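Local atomic coordinates of SVS_variant_AS1 (Streptomyces sp. CWA1, PDB entry 6TJA), a protein that probably works as an engineered, ancestrally reconstructed class I terpene cyclase, turning geranylgeranyl diphosphate into the spirocyclic diterpene spiroviolene, as expected of a spiroviolene synthase. Residues Ser19-Arg24 against Ser56-Ala61; His26-Arg31 against Ala68-Leu73. All blocks are in the same frame, centred on the assembly; numbering follows the deposited sequence.

Contact 1 of 2, residues Ser19-Arg24 against Ser56-Ala61; sequences SAIHPR and SADFFA
This is a loop-on-helix contact. The loop Ser19-Arg24, extended as far as His22 and then turning into helix 25-38, lies against the short helix 56-61. One backbone bond joins them: His22 N donates to Ala61 O at 2.9 Å. It is bent, 138° at the hydrogen, and the donor stands above the carbonyl plane. Ile21 CG1 and His22 CB each rest 3.9 Å from Ala61 CB, from directions roughly at right angles. Ile21 CG1 is anti to the backbone N, which carries CD1 on to Asp58. There Ile21 CD1 touches Asp58 OD1 at 3.4 Å, the two side chains crossing at about a right angle. Asp58 OD2 pairs with Arg62. The His22 ring turns off from helix 56-61. His22 ND1 accepts Arg24 N in the ring plane at 3.0 Å, and its NE2 bonds to Ala67 O. Held at both nitrogens, the ring has little freedom to turn. This is consistent with a neutral imidazole protonated on NE2. Arg24 is the N-cap of helix 25-38, so the His22 bond braces the turn into it. Around the contact, Ala61 meets Val25 of helix 25-38, His22 packs on Leu73 of helix 70-91, and Ala20 touches His300 of helix 289-309.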
loop_
_atom_site.group_PDB
_atom_site.type_symbol
_atom_site.label_atom_id
_atom_site.label_comp_id
_atom_site.label_asym_id
_atom_site.label_seq_id
_atom_site.Cartn_x
_atom_site.Cartn_y
_atom_site.Cartn_z
ATOM N N SER A 19 22.552 1.768 21.291
ATOM C CA SER A 19 22.960 2.903 20.436
ATOM C C SER A 19 24.228 2.495 19.694
ATOM O O SER A 19 25.213 2.197 20.354
ATOM C CB SER A 19 23.150 4.147 21.234
ATOM O OG SER A 19 23.719 5.129 20.396
ATOM N N ALA A 20 24.215 2.476 18.367
ATOM C CA ALA A 20 25.432 2.172 17.584
ATOM C C ALA A 20 25.327 2.829 16.220
ATOM O O ALA A 20 24.186 3.047 15.732
ATOM C CB ALA A 20 25.621 0.666 17.450
ATOM N N ILE A 21 26.481 3.069 15.605
ATOM C CA ILE A 21 26.561 3.735 14.282
ATOM C C ILE A 21 27.577 3.018 13.395
ATOM O O ILE A 21 28.598 2.526 13.915
ATOM C CB ILE A 21 26.841 5.224 14.485
ATOM C CG1 ILE A 21 26.668 5.981 13.161
ATOM C CG2 ILE A 21 28.176 5.467 15.193
ATOM C CD1 ILE A 21 26.284 7.432 13.362
ATOM N N HIS A 22 27.269 2.930 12.102
ATOM C CA HIS A 22 28.114 2.202 11.131
ATOM C C HIS A 22 29.532 2.780 11.158
ATOM O O HIS A 22 29.714 3.991 11.096
ATOM C CB HIS A 22 27.483 2.254 9.751
ATOM C CG HIS A 22 28.023 1.210 8.845
ATOM N ND1 HIS A 22 29.282 1.295 8.326
ATOM C CD2 HIS A 22 27.490 0.057 8.380
ATOM C CE1 HIS A 22 29.512 0.254 7.553
ATOM N NE2 HIS A 22 28.438 -0.558 7.602
ATOM N N PRO A 23 30.595 1.947 11.261
ATOM C CA PRO A 23 31.968 2.467 11.235
ATOM C C PRO A 23 32.351 3.217 9.949
ATOM O O PRO A 23 33.275 3.961 9.982
ATOM C CB PRO A 23 32.871 1.230 11.405
ATOM C CG PRO A 23 31.973 0.018 11.249
ATOM C CD PRO A 23 30.541 0.489 11.489
ATOM N N ARG A 24 31.616 3.039 8.851
ATOM C CA ARG A 24 31.903 3.726 7.568
ATOM C C ARG A 24 30.905 4.855 7.331
ATOM O O ARG A 24 30.741 5.258 6.170
ATOM C CB ARG A 24 31.886 2.686 6.450
ATOM C CG ARG A 24 32.778 1.490 6.749
ATOM C CD ARG A 24 34.240 1.802 6.469
ATOM N NE ARG A 24 34.372 2.007 5.039
ATOM C CZ ARG A 24 35.461 2.410 4.400
ATOM N NH1 ARG A 24 36.583 2.627 5.055
ATOM N NH2 ARG A 24 35.407 2.590 3.093
ATOM N N SER A 56 21.199 12.590 6.918
ATOM C CA SER A 56 20.383 11.364 6.840
ATOM C C SER A 56 21.299 10.134 6.820
ATOM O O SER A 56 20.837 9.064 7.216
ATOM C CB SER A 56 19.437 11.438 5.700
ATOM O OG SER A 56 18.505 12.485 5.949
ATOM N N ALA A 57 22.567 10.265 6.434
ATOM C CA ALA A 57 23.519 9.125 6.427
ATOM C C ALA A 57 23.870 8.778 7.875
ATOM O O ALA A 57 23.840 7.611 8.224
ATOM C CB ALA A 57 24.734 9.448 5.602
ATOM N N ASP A 58 24.031 9.779 8.723
ATOM C CA ASP A 58 24.209 9.587 10.185
ATOM C C ASP A 58 22.971 8.851 10.721
ATOM O O ASP A 58 23.110 7.886 11.494
ATOM C CB ASP A 58 24.433 10.931 10.897
ATOM C CG ASP A 58 24.923 10.810 12.334
ATOM O OD1 ASP A 58 26.171 10.682 12.516
ATOM O OD2 ASP A 58 24.066 10.832 13.259
ATOM N N PHE A 59 21.789 9.330 10.336
ATOM C CA PHE A 59 20.486 8.767 10.762
ATOM C C PHE A 59 20.469 7.268 10.439
ATOM O O PHE A 59 20.323 6.496 11.371
ATOM C CB PHE A 59 19.341 9.551 10.124
ATOM C CG PHE A 59 17.972 9.021 10.428
ATOM C CD1 PHE A 59 17.295 9.449 11.547
ATOM C CD2 PHE A 59 17.367 8.110 9.581
ATOM C CE1 PHE A 59 16.023 8.968 11.819
ATOM C CE2 PHE A 59 16.086 7.651 9.843
ATOM C CZ PHE A 59 15.425 8.063 10.975
ATOM N N PHE A 60 20.595 6.852 9.180
ATOM C CA PHE A 60 20.311 5.446 8.822
ATOM C C PHE A 60 21.511 4.541 9.136
ATOM O O PHE A 60 21.272 3.339 9.298
ATOM C CB PHE A 60 19.838 5.280 7.384
ATOM C CG PHE A 60 19.034 4.008 7.225
ATOM C CD1 PHE A 60 17.795 3.886 7.831
ATOM C CD2 PHE A 60 19.541 2.922 6.539
ATOM C CE1 PHE A 60 17.072 2.706 7.743
ATOM C CE2 PHE A 60 18.793 1.767 6.404
ATOM C CZ PHE A 60 17.559 1.664 6.997
ATOM N N ALA A 61 22.719 5.100 9.284
ATOM C CA ALA A 61 23.925 4.384 9.754
ATOM C C ALA A 61 23.709 3.869 11.185
ATOM O O ALA A 61 24.419 2.931 11.622
ATOM C CB ALA A 61 25.127 5.307 9.645
#

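Contact 2 of 2, residues His26-Arg31 against Ala68-Leu73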
loop_
_atom_site.group_PDB
_atom_site.type_symbol
_atom_site.label_atom_id
_atom_site.label_comp_id
_atom_site.label_asym_id
_atom_site.label_seq_id
_atom_site.Cartn_x
_atom_site.Cartn_y
_atom_site.Cartn_z
ATOM N N HIS A 26 30.993 8.108 7.682
ATOM C CA HIS A 26 31.582 9.316 7.023
ATOM C C HIS A 26 31.843 9.024 5.541
ATOM O O HIS A 26 31.597 9.893 4.734
ATOM C CB HIS A 26 32.834 9.819 7.772
ATOM C CG HIS A 26 32.558 10.168 9.208
ATOM N ND1 HIS A 26 33.146 9.486 10.276
ATOM C CD2 HIS A 26 31.726 11.083 9.766
ATOM C CE1 HIS A 26 32.717 10.005 11.419
ATOM N NE2 HIS A 26 31.841 10.977 11.135
ATOM N N GLU A 27 32.304 7.833 5.192
ATOM C CA GLU A 27 32.550 7.441 3.782
ATOM C C GLU A 27 31.205 7.437 3.037
ATOM O O GLU A 27 31.163 7.900 1.880
ATOM C CB GLU A 27 33.226 6.069 3.695
ATOM C CG GLU A 27 34.691 6.054 4.135
ATOM C CD GLU A 27 34.973 6.036 5.632
ATOM O OE1 GLU A 27 34.012 5.931 6.429
ATOM O OE2 GLU A 27 36.165 6.136 6.009
ATOM N N VAL A 28 30.146 6.917 3.665
ATOM C CA VAL A 28 28.803 6.833 3.025
ATOM C C VAL A 28 28.225 8.244 2.910
ATOM O O VAL A 28 27.697 8.550 1.866
ATOM C CB VAL A 28 27.867 5.861 3.769
ATOM C CG1 VAL A 28 26.417 6.053 3.368
ATOM C CG2 VAL A 28 28.314 4.441 3.494
ATOM N N GLU A 29 28.355 9.082 3.928
ATOM C CA GLU A 29 27.830 10.472 3.884
ATOM C C GLU A 29 28.465 11.238 2.708
ATOM O O GLU A 29 27.772 12.071 2.087
ATOM C CB GLU A 29 28.077 11.179 5.213
ATOM C CG GLU A 29 27.279 12.460 5.353
ATOM C CD GLU A 29 27.731 13.411 6.450
ATOM O OE1 GLU A 29 28.412 12.946 7.407
ATOM O OE2 GLU A 29 27.400 14.624 6.340
ATOM N N LYS A 30 29.740 10.996 2.407
ATOM C CA LYS A 30 30.461 11.752 1.353
ATOM C C LYS A 30 29.786 11.405 0.025
ATOM O O LYS A 30 29.378 12.315 -0.694
ATOM C CB LYS A 30 31.948 11.387 1.320
ATOM C CG LYS A 30 32.907 12.563 1.344
ATOM C CD LYS A 30 34.165 12.355 0.516
ATOM C CE LYS A 30 35.018 13.610 0.464
ATOM N NZ LYS A 30 36.397 13.329 -0.004
ATOM N N ARG A 31 29.634 10.113 -0.251
ATOM C CA ARG A 31 28.952 9.616 -1.472
ATOM C C ARG A 31 27.524 10.168 -1.520
ATOM O O ARG A 31 27.080 10.545 -2.627
ATOM C CB ARG A 31 29.040 8.093 -1.512
ATOM C CG ARG A 31 30.480 7.600 -1.605
ATOM C CD ARG A 31 30.559 6.097 -1.455
ATOM N NE ARG A 31 29.851 5.404 -2.521
ATOM C CZ ARG A 31 29.597 4.096 -2.538
ATOM N NH1 ARG A 31 29.944 3.312 -1.527
ATOM N NH2 ARG A 31 28.981 3.571 -3.576
ATOM N N ALA A 68 27.171 -4.918 5.829
ATOM C CA ALA A 68 28.449 -5.462 5.307
ATOM C C ALA A 68 28.818 -4.729 4.016
ATOM O O ALA A 68 30.020 -4.509 3.785
ATOM C CB ALA A 68 28.342 -6.966 5.122
ATOM N N ASP A 69 27.824 -4.320 3.239
ATOM C CA ASP A 69 27.963 -3.651 1.955
ATOM C C ASP A 69 27.606 -2.181 2.005
ATOM O O ASP A 69 26.472 -1.828 2.135
ATOM C CB ASP A 69 27.050 -4.336 0.966
ATOM C CG ASP A 69 27.315 -3.952 -0.440
ATOM O OD1 ASP A 69 27.946 -2.947 -0.696
ATOM O OD2 ASP A 69 26.867 -4.688 -1.303
ATOM N N GLU A 70 28.607 -1.354 1.814
ATOM C CA GLU A 70 28.464 0.070 1.830
ATOM C C GLU A 70 27.510 0.617 0.797
ATOM O O GLU A 70 26.942 1.652 0.975
ATOM C CB GLU A 70 29.804 0.669 1.577
ATOM C CG GLU A 70 30.328 1.482 2.697
ATOM C CD GLU A 70 31.833 1.530 2.692
ATOM O OE1 GLU A 70 32.430 0.750 3.419
ATOM O OE2 GLU A 70 32.404 2.339 1.961
ATOM N N ASP A 71 27.382 -0.072 -0.305
ATOM C CA ASP A 71 26.489 0.403 -1.306
ATOM C C ASP A 71 25.063 0.228 -0.858
ATOM O O ASP A 71 24.223 0.957 -1.255
ATOM C CB ASP A 71 26.705 -0.284 -2.642
ATOM C CG ASP A 71 28.110 -0.174 -3.151
ATOM O OD1 ASP A 71 28.813 0.783 -2.901
ATOM O OD2 ASP A 71 28.511 -1.087 -3.833
ATOM N N ARG A 72 24.800 -0.759 -0.035
ATOM C CA ARG A 72 23.417 -0.997 0.464
ATOM C C ARG A 72 23.068 0.079 1.490
ATOM O O ARG A 72 21.943 0.575 1.446
ATOM C CB ARG A 72 23.262 -2.392 1.054
ATOM C CG ARG A 72 23.274 -3.497 0.011
ATOM C CD ARG A 72 23.260 -4.824 0.737
ATOM N NE ARG A 72 23.132 -5.946 -0.164
ATOM C CZ ARG A 72 22.035 -6.669 -0.382
ATOM N NH1 ARG A 72 20.852 -6.373 0.165
ATOM N NH2 ARG A 72 22.137 -7.698 -1.203
ATOM N N LEU A 73 24.013 0.448 2.359
ATOM C CA LEU A 73 23.793 1.508 3.368
ATOM C C LEU A 73 23.657 2.839 2.636
ATOM O O LEU A 73 22.898 3.704 3.118
ATOM C CB LEU A 73 24.944 1.533 4.382
ATOM C CG LEU A 73 24.841 2.614 5.448
ATOM C CD1 LEU A 73 23.526 2.492 6.225
ATOM C CD2 LEU A 73 26.017 2.549 6.389
#
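Helix 25-38 packs against the first turn of helix 70-91, with an apolar centre and a charged margin. The tight part is built on buried Val28. Val28 CG2, anti to the carbonyl carbon, reaches Glu70 CG at 3.7 Å, and the two side chains run antiparallel alongside one another. Val28 CG2 also meets Leu73 CD2 at 4.2 Å. The margin is looser and partly exposed. Arg31 reaches across it on a chain bent at chi3. Arg31 NH1 and NH2 grip the single atom Asp71 OD1 end-on, NH2 at 2.9 Å and NH1 at 3.1 Å. OD1 lies in the guanidinium plane, but the carboxylate is turned 89° to it. Asp69, the N-cap of helix 70-91, accepts Asp71 N through OD1 at 3.0 Å. An alanine in place of Arg31 would lose both bonds to Asp71 and would probably weaken the tie between these helices. Glu70 turns its carboxylate elsewhere, into a salt bridge with Arg24, while Arg31 NH1 stays 4.4 Å from Glu70 OE2, too far for one. Asp69, Glu70 and Asp71 lie at the start of helix 70-91, where its dipole would probably favour their charge. Nearby arginines would probably help keep Glu70 and Asp71 ionised.

The centres of the two contacts lie about 10 Å apart, on the same side of the chain's centre. Their segments alternate along the chain: 19-24, 26-31, 56-61, then 68-73. Loop 19-24 runs straight into helix 25-38, and helix 56-61 is followed by helix 70-91. The contacts also touch each other. Phe60 O of contact 1 packs on Leu73 CD1 of contact 2 at 3.9 Å, and Ala57 CB packs on Glu29 CA at 3.7 Å. Together they hold the early helices of this all-helical terpene synthase fold around the start of helix 70-91. The aspartate-rich stretch late in that helix probably binds metal, as in relatives.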